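Local atomic coordinates of amidohydrolase 3 domain-containing protein (Pyrococcus furiosus, PDB entry 3ICJ), a protein that is uncharacterised but binds two zinc ions and probably hydrolyses carbon-nitrogen bonds other than peptide bonds, as an amidohydrolase. Residues S48-K53 with A466-T471; K91-A96 with Y494-R499; H171-N176 with G196-R201. All coordinates share one frame; numbering follows the deposited sequence.

Interaction 1: S48-K53 with A466-T471; sequences SFSPVK and ALHLYT
Leu467 sets its CB over the middle of one face of the Phe49 ring, a CH-pi contact with 3.8 Å from CB to the ring centroid and 14° off the normal. Farther out, Leu467 CD1 reaches the rim at Phe49 CE1 (4.0 Å). One residue on, His468 comes closest by backbone to Phe49, and its ring takes Ser50 CB over one face, 3.5 Å from the centroid and 15° off the normal. The imidazole is swung there because CG stands anti to the backbone N (chi1 169°). In the plane of that ring, at its edge, water 1 meets His468 ND1 at 2.8 Å and accepts from Phe49 N at 2.9 Å, linking helix 463-477 to the backbone at Phe49. Thr471 then puts OG1 near the plane of the Phe49 ring, 4.3 Å from CD2, while the same oxygen donates to Leu467 O of its own helix (2.7 Å). Met94 and Pro95 of strand 92-102 also pack on Phe49. No direct hydrogen bond joins the two segments: aliphatic carbons over two rings bring them together, and one water handles the polar exchange between Phe49 N and the imidazole.

Interaction 2: K91-A96 with Y494-R499; sequences KFVMPA and YIILDR
Met94 and Ile495 run alongside each other in the same direction, with Met94 CG 3.6 Å from Ile495 CG1. Both are on the sheet face that also carries Phe92 and Leu497. Met94 CG sits between its own backbone N and carbonyl carbon (chi1 71°), and with chi2 extended Met94 SD passes Leu497 CD1 at 3.8 Å; the bend at chi3 then turns CE. On the other face Val93 and Ile496 keep company flank to flank, and Val93 CG1 also crosses to Tyr494 CB (3.7 Å). Phe92 is turned differently: its ring has Asp498 O in its plane at the edge, and Phe92 CD2 touches Arg499 C at 3.5 Å, so the ring borders the backbone where the chain leaves strand 494-497. Pro501 and Thr44 also meet this side chain. Cutting Phe92 back to an alanine is likely to open a gap beside the Asp498-Arg499 backbone and take away its aromatic neighbour. At the same end the Lys91 and Asp498 side chains extend together, with Lys91 CE 3.6 Å from Asp498 OD1, but their charged atoms stay apart and Lys91 NZ bonds to Leu88 O instead.

Beneath the side chains, Phe92 and Leu497 exchange two backbone bonds, the one from Leu497 N to Phe92 O being 2.7 Å and almost straight (174°); Met94 and Ile495 form the next such pair. This is a regular antiparallel ladder. It adds strand 494-497, near the end of the modelled chain, to strand 92-102, which runs on to the zinc ligand His101, and so joins late and early chain in one sheet, consistent with the amidohydrolase fold, in which the first barrel strand carries the His-X-His metal motif.

Interaction 3: H171-N176 with G196-R201; sequences HVAVMN and GIVRER
Peptide units are the flat groups that meet here: Ala173 and Val198 exchange two backbone bonds, and each N lies in the plane of the other's carbonyl, with no ring stacked across the contact. The bonds, Ala173 N to Val198 O at 3.1 Å and Val198 N to Ala173 O at 3.0 Å, make a hydrogen-bonded pair of an antiparallel ladder between strands 172-175 and 197-199 of a mixed sheet. Next along, Val174 and Ile197 form a non-hydrogen-bonded pair. Past it, Met175 N donates to Gly196 O at 2.9 Å in a more bent bond (142°). Gly196 has positive phi, and a CB there would clash with Met175 O; with Ile197 it faces Asp192 in a G1 beta bulge.

One face of the ladder carries Val172, Val174 and Ile197. The isoleucine forks between the valines, Ile197 CG2 against Val172 CG1 and Ile197 CG1 against Val174 CG2, both 3.9 Å, since CG2 is anti to the backbone N while CG1 is anti to the carbonyl carbon (chi1 -75°). The other face joins Ala173 CB to Val198 CG2, and Met175 crosses Val198 at about a right angle, Met175 CE lying 3.8 Å from Val198 CG1. Leu203 and Ser206 of helix 200-214 pack against this face, so the helix that follows strand 197-199 folds back over it. Arg199 sends its guanidinium away to Asp192 and to Lys189 O. At the far end of the ladder, beyond Val172, water 2 spans the two segments: it donates to His171 O at 2.6 Å and accepts from Glu200 N at 2.8 Å.

In the fold
From the N terminus the chain first makes the turn at 48-53, whose partner on helix 463-477 comes some 410 residues later: interaction 1 closes that long loop. Segment 91-96 follows, and its mate in interaction 2 lies beyond the helix, so the two closures cross. They also touch, through Met94 CE against Phe49 and Leu467 and through Thr471 CG2 against the Pro95 and Ala96 carbonyls, and both reach the sheet containing strands 44-49 and 92-102. Interaction 3 closes a much shorter loop of about 20 residues, holding helix 177-183 and strand 191-192, within both long loops; its centre is about 45 Å from each of theirs, across the chain's centre, and it ties together a separate mixed sheet.

Interaction 1: S48-K53 with A466-T471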
loop_
_atom_site.group_PDB
_atom_site.type_symbol
_atom_site.label_atom_id
_atom_site.label_comp_id
_atom_site.label_asym_id
_atom_site.label_seq_id
_atom_site.Cartn_x
_atom_site.Cartn_y
_atom_site.Cartn_z
ATOM N N SER A 48 -6.528 -18.984 12.876
ATOM C CA SER A 48 -5.249 -19.110 12.194
ATOM C C SER A 48 -5.435 -19.812 10.848
ATOM O O SER A 48 -6.350 -20.628 10.705
ATOM C CB SER A 48 -4.259 -19.911 13.054
ATOM O OG SER A 48 -3.007 -19.990 12.405
ATOM N N PHE A 49 -4.586 -19.473 9.865
ATOM C CA PHE A 49 -4.578 -20.157 8.551
ATOM C C PHE A 49 -3.258 -20.894 8.303
ATOM O O PHE A 49 -3.093 -21.556 7.279
ATOM C CB PHE A 49 -4.885 -19.195 7.380
ATOM C CG PHE A 49 -6.293 -18.651 7.381
ATOM C CD1 PHE A 49 -7.378 -19.467 7.040
ATOM C CD2 PHE A 49 -6.540 -17.328 7.729
ATOM C CE1 PHE A 49 -8.700 -18.959 7.053
ATOM C CE2 PHE A 49 -7.854 -16.816 7.738
ATOM C CZ PHE A 49 -8.927 -17.636 7.398
ATOM N N SER A 50 -2.314 -20.765 9.229
ATOM C CA SER A 50 -1.050 -21.503 9.111
ATOM C C SER A 50 -0.537 -21.969 10.480
ATOM O O SER A 50 0.201 -21.242 11.136
ATOM C CB SER A 50 0.004 -20.683 8.364
ATOM O OG SER A 50 1.218 -21.410 8.199
ATOM N N PRO A 51 -0.956 -23.170 10.927
ATOM C CA PRO A 51 -1.917 -24.069 10.272
ATOM C C PRO A 51 -3.377 -23.633 10.507
ATOM O O PRO A 51 -3.647 -22.842 11.410
ATOM C CB PRO A 51 -1.649 -25.409 10.966
ATOM C CG PRO A 51 -1.289 -25.000 12.372
ATOM C CD PRO A 51 -0.524 -23.695 12.240
ATOM N N VAL A 52 -4.298 -24.125 9.681
ATOM C CA VAL A 52 -5.725 -23.797 9.823
ATOM C C VAL A 52 -6.237 -24.269 11.187
ATOM O O VAL A 52 -6.046 -25.431 11.546
ATOM C CB VAL A 52 -6.581 -24.448 8.703
ATOM C CG1 VAL A 52 -8.065 -24.339 9.024
ATOM C CG2 VAL A 52 -6.286 -23.797 7.359
ATOM N N LYS A 53 -6.846 -23.361 11.950
ATOM C CA LYS A 53 -7.447 -23.720 13.225
ATOM C C LYS A 53 -8.793 -23.042 13.355
ATOM O O LYS A 53 -8.901 -21.824 13.210
ATOM C CB LYS A 53 -6.531 -23.343 14.399
ATOM C CG LYS A 53 -6.945 -23.979 15.721
ATOM C CD LYS A 53 -6.376 -23.231 16.910
ATOM C CE LYS A 53 -7.283 -23.361 18.122
ATOM N NZ LYS A 53 -7.474 -22.014 18.745
ATOM N N ALA A 466 -2.646 -18.065 1.102
ATOM C CA ALA A 466 -2.945 -16.677 0.707
ATOM C C ALA A 466 -3.645 -15.903 1.827
ATOM O O ALA A 466 -3.319 -14.741 2.077
ATOM C CB ALA A 466 -3.771 -16.634 -0.577
ATOM N N LEU A 467 -4.585 -16.557 2.509
ATOM C CA LEU A 467 -5.257 -15.945 3.663
ATOM C C LEU A 467 -4.293 -15.738 4.842
ATOM O O LEU A 467 -4.298 -14.676 5.471
ATOM C CB LEU A 467 -6.478 -16.766 4.069
ATOM C CG LEU A 467 -7.638 -16.702 3.054
ATOM C CD1 LEU A 467 -8.567 -17.882 3.204
ATOM C CD2 LEU A 467 -8.411 -15.409 3.130
ATOM N N HIS A 468 -3.446 -16.735 5.113
ATOM C CA HIS A 468 -2.370 -16.555 6.072
ATOM C C HIS A 468 -1.490 -15.336 5.772
ATOM O O HIS A 468 -1.281 -14.479 6.650
ATOM C CB HIS A 468 -1.484 -17.797 6.156
ATOM C CG HIS A 468 -0.228 -17.549 6.922
ATOM N ND1 HIS A 468 -0.235 -17.212 8.259
ATOM C CD2 HIS A 468 1.071 -17.559 6.538
ATOM C CE1 HIS A 468 1.011 -17.028 8.667
ATOM N NE2 HIS A 468 1.820 -17.231 7.640
ATOM N N LEU A 469 -0.998 -15.253 4.532
ATOM C CA LEU A 469 -0.131 -14.135 4.082
ATOM C C LEU A 469 -0.778 -12.750 4.144
ATOM O O LEU A 469 -0.105 -11.753 4.399
ATOM C CB LEU A 469 0.425 -14.410 2.671
ATOM C CG LEU A 469 1.283 -15.686 2.673
ATOM C CD1 LEU A 469 1.566 -16.162 1.242
ATOM C CD2 LEU A 469 2.568 -15.544 3.487
ATOM N N TYR A 470 -2.082 -12.694 3.952
ATOM C CA TYR A 470 -2.817 -11.440 3.971
ATOM C C TYR A 470 -3.330 -11.065 5.363
ATOM O O TYR A 470 -3.982 -10.059 5.530
ATOM C CB TYR A 470 -3.981 -11.519 2.993
ATOM C CG TYR A 470 -4.220 -10.298 2.148
ATOM C CD1 TYR A 470 -4.579 -10.417 0.829
ATOM C CD2 TYR A 470 -4.107 -9.034 2.673
ATOM C CE1 TYR A 470 -4.820 -9.319 0.066
ATOM C CE2 TYR A 470 -4.338 -7.935 1.915
ATOM C CZ TYR A 470 -4.696 -8.082 0.610
ATOM O OH TYR A 470 -4.933 -6.986 -0.148
ATOM N N THR A 471 -3.015 -11.889 6.351
ATOM C CA THR A 471 -3.332 -11.612 7.734
ATOM C C THR A 471 -2.093 -11.605 8.633
ATOM O O THR A 471 -1.510 -10.569 8.874
ATOM C CB THR A 471 -4.407 -12.578 8.267
ATOM O OG1 THR A 471 -4.009 -13.921 8.020
ATOM C CG2 THR A 471 -5.731 -12.339 7.597
HETATM O O HOH W 1 -2.444 -17.491 9.998
#

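Interaction 2: K91-A96 with Y494-R499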
loop_
_atom_site.group_PDB
_atom_site.type_symbol
_atom_site.label_atom_id
_atom_site.label_comp_id
_atom_site.label_asym_id
_atom_site.label_seq_id
_atom_site.Cartn_x
_atom_site.Cartn_y
_atom_site.Cartn_z
ATOM N N LYS A 91 -22.543 -18.343 11.012
ATOM C CA LYS A 91 -21.673 -17.492 10.199
ATOM C C LYS A 91 -20.201 -17.744 10.495
ATOM O O LYS A 91 -19.848 -18.382 11.496
ATOM C CB LYS A 91 -21.997 -16.005 10.388
ATOM C CG LYS A 91 -23.222 -15.537 9.607
ATOM C CD LYS A 91 -23.436 -14.039 9.809
ATOM C CE LYS A 91 -24.881 -13.644 9.591
ATOM N NZ LYS A 91 -25.751 -14.170 10.685
ATOM N N PHE A 92 -19.347 -17.231 9.622
ATOM C CA PHE A 92 -17.901 -17.430 9.744
ATOM C C PHE A 92 -17.174 -16.171 10.223
ATOM O O PHE A 92 -17.538 -15.060 9.852
ATOM C CB PHE A 92 -17.316 -17.934 8.420
ATOM C CG PHE A 92 -17.878 -19.272 7.981
ATOM C CD1 PHE A 92 -17.202 -20.455 8.276
ATOM C CD2 PHE A 92 -19.085 -19.350 7.290
ATOM C CE1 PHE A 92 -17.732 -21.699 7.897
ATOM C CE2 PHE A 92 -19.612 -20.582 6.898
ATOM C CZ PHE A 92 -18.931 -21.756 7.202
ATOM N N VAL A 93 -16.173 -16.354 11.080
ATOM C CA VAL A 93 -15.310 -15.255 11.516
ATOM C C VAL A 93 -13.867 -15.563 11.061
ATOM O O VAL A 93 -13.473 -16.726 10.993
ATOM C CB VAL A 93 -15.391 -15.044 13.048
ATOM C CG1 VAL A 93 -14.490 -13.913 13.517
ATOM C CG2 VAL A 93 -16.836 -14.760 13.501
ATOM N N MET A 94 -13.095 -14.525 10.745
ATOM C CA MET A 94 -11.646 -14.684 10.459
ATOM C C MET A 94 -10.874 -13.425 10.899
ATOM O O MET A 94 -11.485 -12.351 11.035
ATOM C CB MET A 94 -11.424 -15.003 8.951
ATOM C CG MET A 94 -11.689 -13.840 7.938
ATOM S SD MET A 94 -11.125 -14.169 6.220
ATOM C CE MET A 94 -9.415 -13.623 6.339
ATOM N N PRO A 95 -9.535 -13.534 11.112
ATOM C CA PRO A 95 -8.759 -12.322 11.386
ATOM C C PRO A 95 -8.941 -11.337 10.235
ATOM O O PRO A 95 -9.030 -11.758 9.059
ATOM C CB PRO A 95 -7.306 -12.835 11.432
ATOM C CG PRO A 95 -7.438 -14.302 11.759
ATOM C CD PRO A 95 -8.668 -14.729 11.017
ATOM N N ALA A 96 -9.060 -10.050 10.569
ATOM C CA ALA A 96 -9.199 -9.026 9.558
ATOM C C ALA A 96 -7.940 -8.949 8.690
ATOM O O ALA A 96 -6.843 -9.351 9.114
ATOM C CB ALA A 96 -9.517 -7.667 10.191
ATOM N N TYR A 494 -11.347 -8.665 13.664
ATOM C CA TYR A 494 -12.009 -9.771 13.008
ATOM C C TYR A 494 -13.032 -9.277 12.024
ATOM O O TYR A 494 -13.551 -8.158 12.155
ATOM C CB TYR A 494 -12.686 -10.699 14.037
ATOM C CG TYR A 494 -13.782 -10.028 14.854
ATOM C CD1 TYR A 494 -15.108 -10.012 14.410
ATOM C CD2 TYR A 494 -13.495 -9.439 16.089
ATOM C CE1 TYR A 494 -16.109 -9.408 15.156
ATOM C CE2 TYR A 494 -14.496 -8.834 16.848
ATOM C CZ TYR A 494 -15.795 -8.823 16.378
ATOM O OH TYR A 494 -16.776 -8.222 17.131
ATOM N N ILE A 495 -13.359 -10.126 11.057
ATOM C CA ILE A 495 -14.453 -9.818 10.152
ATOM C C ILE A 495 -15.425 -10.997 10.142
ATOM O O ILE A 495 -15.032 -12.132 10.412
ATOM C CB ILE A 495 -13.959 -9.457 8.715
ATOM C CG1 ILE A 495 -13.067 -10.569 8.145
ATOM C CG2 ILE A 495 -13.246 -8.102 8.725
ATOM C CD1 ILE A 495 -12.667 -10.389 6.683
ATOM N N ILE A 496 -16.692 -10.710 9.861
ATOM C CA ILE A 496 -17.753 -11.720 9.873
ATOM C C ILE A 496 -18.258 -11.933 8.442
ATOM O O ILE A 496 -18.623 -10.986 7.754
ATOM C CB ILE A 496 -18.922 -11.320 10.820
ATOM C CG1 ILE A 496 -18.397 -11.071 12.249
ATOM C CG2 ILE A 496 -20.045 -12.379 10.806
ATOM C CD1 ILE A 496 -19.407 -10.408 13.181
ATOM N N LEU A 497 -18.267 -13.190 8.010
ATOM C CA LEU A 497 -18.600 -13.546 6.636
ATOM C C LEU A 497 -19.785 -14.532 6.610
ATOM O O LEU A 497 -19.900 -15.402 7.493
ATOM C CB LEU A 497 -17.360 -14.169 5.963
ATOM C CG LEU A 497 -16.104 -13.305 5.822
ATOM C CD1 LEU A 497 -14.897 -14.164 5.540
ATOM C CD2 LEU A 497 -16.299 -12.241 4.730
ATOM N N ASP A 498 -20.667 -14.365 5.624
ATOM C CA ASP A 498 -21.768 -15.306 5.382
ATOM C C ASP A 498 -21.289 -16.666 4.868
ATOM O O ASP A 498 -21.843 -17.688 5.243
ATOM C CB ASP A 498 -22.781 -14.721 4.389
ATOM C CG ASP A 498 -23.564 -13.561 4.967
ATOM O OD1 ASP A 498 -23.710 -13.482 6.207
ATOM O OD2 ASP A 498 -24.034 -12.723 4.174
ATOM N N ARG A 499 -20.279 -16.659 4.000
ATOM C CA ARG A 499 -19.731 -17.885 3.400
ATOM C C ARG A 499 -18.382 -18.262 4.024
ATOM O O ARG A 499 -17.677 -17.401 4.549
ATOM C CB ARG A 499 -19.565 -17.714 1.878
ATOM C CG ARG A 499 -18.795 -16.452 1.485
ATOM C CD ARG A 499 -18.025 -16.560 0.169
ATOM N NE ARG A 499 -17.389 -15.284 -0.194
ATOM C CZ ARG A 499 -16.205 -14.859 0.251
ATOM N NH1 ARG A 499 -15.733 -13.683 -0.147
ATOM N NH2 ARG A 499 -15.488 -15.597 1.091
#

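Interaction 3: H171-N176 with G196-R201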
loop_
_atom_site.group_PDB
_atom_site.type_symbol
_atom_site.label_atom_id
_atom_site.label_comp_id
_atom_site.label_asym_id
_atom_site.label_seq_id
_atom_site.Cartn_x
_atom_site.Cartn_y
_atom_site.Cartn_z
ATOM N N HIS A 171 0.788 10.027 -17.510
ATOM C CA HIS A 171 2.083 10.561 -17.951
ATOM C C HIS A 171 1.961 12.020 -18.402
ATOM O O HIS A 171 2.975 12.682 -18.624
ATOM C CB HIS A 171 2.714 9.695 -19.061
ATOM C CG HIS A 171 2.907 8.260 -18.674
ATOM N ND1 HIS A 171 3.518 7.881 -17.497
ATOM C CD2 HIS A 171 2.568 7.113 -19.309
ATOM C CE1 HIS A 171 3.541 6.562 -17.422
ATOM N NE2 HIS A 171 2.972 6.073 -18.509
ATOM N N VAL A 172 0.722 12.513 -18.502
ATOM C CA VAL A 172 0.406 13.889 -18.966
ATOM C C VAL A 172 -0.742 14.457 -18.107
ATOM O O VAL A 172 -1.603 13.695 -17.653
ATOM C CB VAL A 172 -0.028 13.916 -20.481
ATOM C CG1 VAL A 172 -0.346 15.342 -20.963
ATOM C CG2 VAL A 172 1.022 13.262 -21.414
ATOM N N ALA A 173 -0.766 15.775 -17.881
ATOM C CA ALA A 173 -1.908 16.411 -17.230
ATOM C C ALA A 173 -2.242 17.755 -17.872
ATOM O O ALA A 173 -1.369 18.393 -18.443
ATOM C CB ALA A 173 -1.643 16.589 -15.743
ATOM N N VAL A 174 -3.508 18.157 -17.801
ATOM C CA VAL A 174 -3.924 19.501 -18.217
ATOM C C VAL A 174 -4.434 20.267 -16.997
ATOM O O VAL A 174 -5.037 19.677 -16.088
ATOM C CB VAL A 174 -4.960 19.480 -19.406
ATOM C CG1 VAL A 174 -6.321 18.905 -18.970
ATOM C CG2 VAL A 174 -5.125 20.878 -20.048
ATOM N N MET A 175 -4.170 21.575 -16.971
ATOM C CA MET A 175 -4.618 22.432 -15.872
ATOM C C MET A 175 -5.177 23.767 -16.393
ATOM O O MET A 175 -4.915 24.151 -17.540
ATOM C CB MET A 175 -3.489 22.626 -14.825
ATOM C CG MET A 175 -2.256 23.412 -15.308
ATOM S SD MET A 175 -0.832 23.315 -14.173
ATOM C CE MET A 175 -0.133 21.770 -14.682
ATOM N N ASN A 176 -5.968 24.463 -15.576
ATOM C CA ASN A 176 -6.383 25.818 -15.967
ATOM C C ASN A 176 -5.402 26.877 -15.441
ATOM O O ASN A 176 -4.381 26.521 -14.826
ATOM C CB ASN A 176 -7.847 26.111 -15.603
ATOM C CG ASN A 176 -8.092 26.158 -14.118
ATOM O OD1 ASN A 176 -7.168 26.015 -13.305
ATOM N ND2 ASN A 176 -9.352 26.359 -13.747
ATOM N N GLY A 196 -1.498 24.734 -20.883
ATOM C CA GLY A 196 -1.584 24.222 -19.515
ATOM C C GLY A 196 -1.295 22.730 -19.441
ATOM O O GLY A 196 -1.790 22.042 -18.548
ATOM N N ILE A 197 -0.500 22.230 -20.387
ATOM C CA ILE A 197 -0.197 20.805 -20.461
ATOM C C ILE A 197 1.213 20.514 -19.908
ATOM O O ILE A 197 2.180 21.179 -20.279
ATOM C CB ILE A 197 -0.421 20.267 -21.917
ATOM C CG1 ILE A 197 -1.927 20.131 -22.191
ATOM C CG2 ILE A 197 0.347 18.951 -22.171
ATOM C CD1 ILE A 197 -2.308 19.957 -23.647
ATOM N N VAL A 198 1.321 19.514 -19.044
ATOM C CA VAL A 198 2.612 19.081 -18.525
ATOM C C VAL A 198 2.935 17.618 -18.810
ATOM O O VAL A 198 2.060 16.776 -18.838
ATOM C CB VAL A 198 2.750 19.327 -17.016
ATOM C CG1 VAL A 198 2.882 20.798 -16.723
ATOM C CG2 VAL A 198 1.593 18.723 -16.275
ATOM N N ARG A 199 4.213 17.343 -19.015
ATOM C CA ARG A 199 4.687 16.014 -19.353
ATOM C C ARG A 199 5.857 15.651 -18.458
ATOM O O ARG A 199 6.472 16.515 -17.875
ATOM C CB ARG A 199 5.147 15.969 -20.809
ATOM C CG ARG A 199 4.054 16.199 -21.807
ATOM C CD ARG A 199 4.591 16.349 -23.211
ATOM N NE ARG A 199 5.363 17.566 -23.374
ATOM C CZ ARG A 199 4.862 18.723 -23.781
ATOM N NH1 ARG A 199 3.579 18.831 -24.071
ATOM N NH2 ARG A 199 5.651 19.770 -23.893
ATOM N N GLU A 200 6.162 14.361 -18.379
ATOM C CA GLU A 200 7.428 13.891 -17.845
ATOM C C GLU A 200 7.848 14.615 -16.579
ATOM O O GLU A 200 7.173 14.533 -15.574
ATOM C CB GLU A 200 8.527 13.955 -18.900
ATOM C CG GLU A 200 8.294 13.035 -20.060
ATOM C CD GLU A 200 9.419 13.057 -21.078
ATOM O OE1 GLU A 200 10.488 13.619 -20.786
ATOM O OE2 GLU A 200 9.233 12.503 -22.174
ATOM N N ARG A 201 8.973 15.321 -16.644
ATOM C CA ARG A 201 9.570 15.922 -15.458
ATOM C C ARG A 201 8.621 16.926 -14.810
ATOM O O ARG A 201 8.454 16.940 -13.591
ATOM C CB ARG A 201 10.894 16.603 -15.811
ATOM C CG ARG A 201 12.113 15.709 -15.654
ATOM C CD ARG A 201 11.755 14.246 -15.858
ATOM N NE ARG A 201 12.253 13.406 -14.772
ATOM C CZ ARG A 201 11.825 12.172 -14.526
ATOM N NH1 ARG A 201 10.885 11.629 -15.289
ATOM N NH2 ARG A 201 12.335 11.480 -13.516
HETATM O O HOH W 2 5.214 12.155 -19.865
#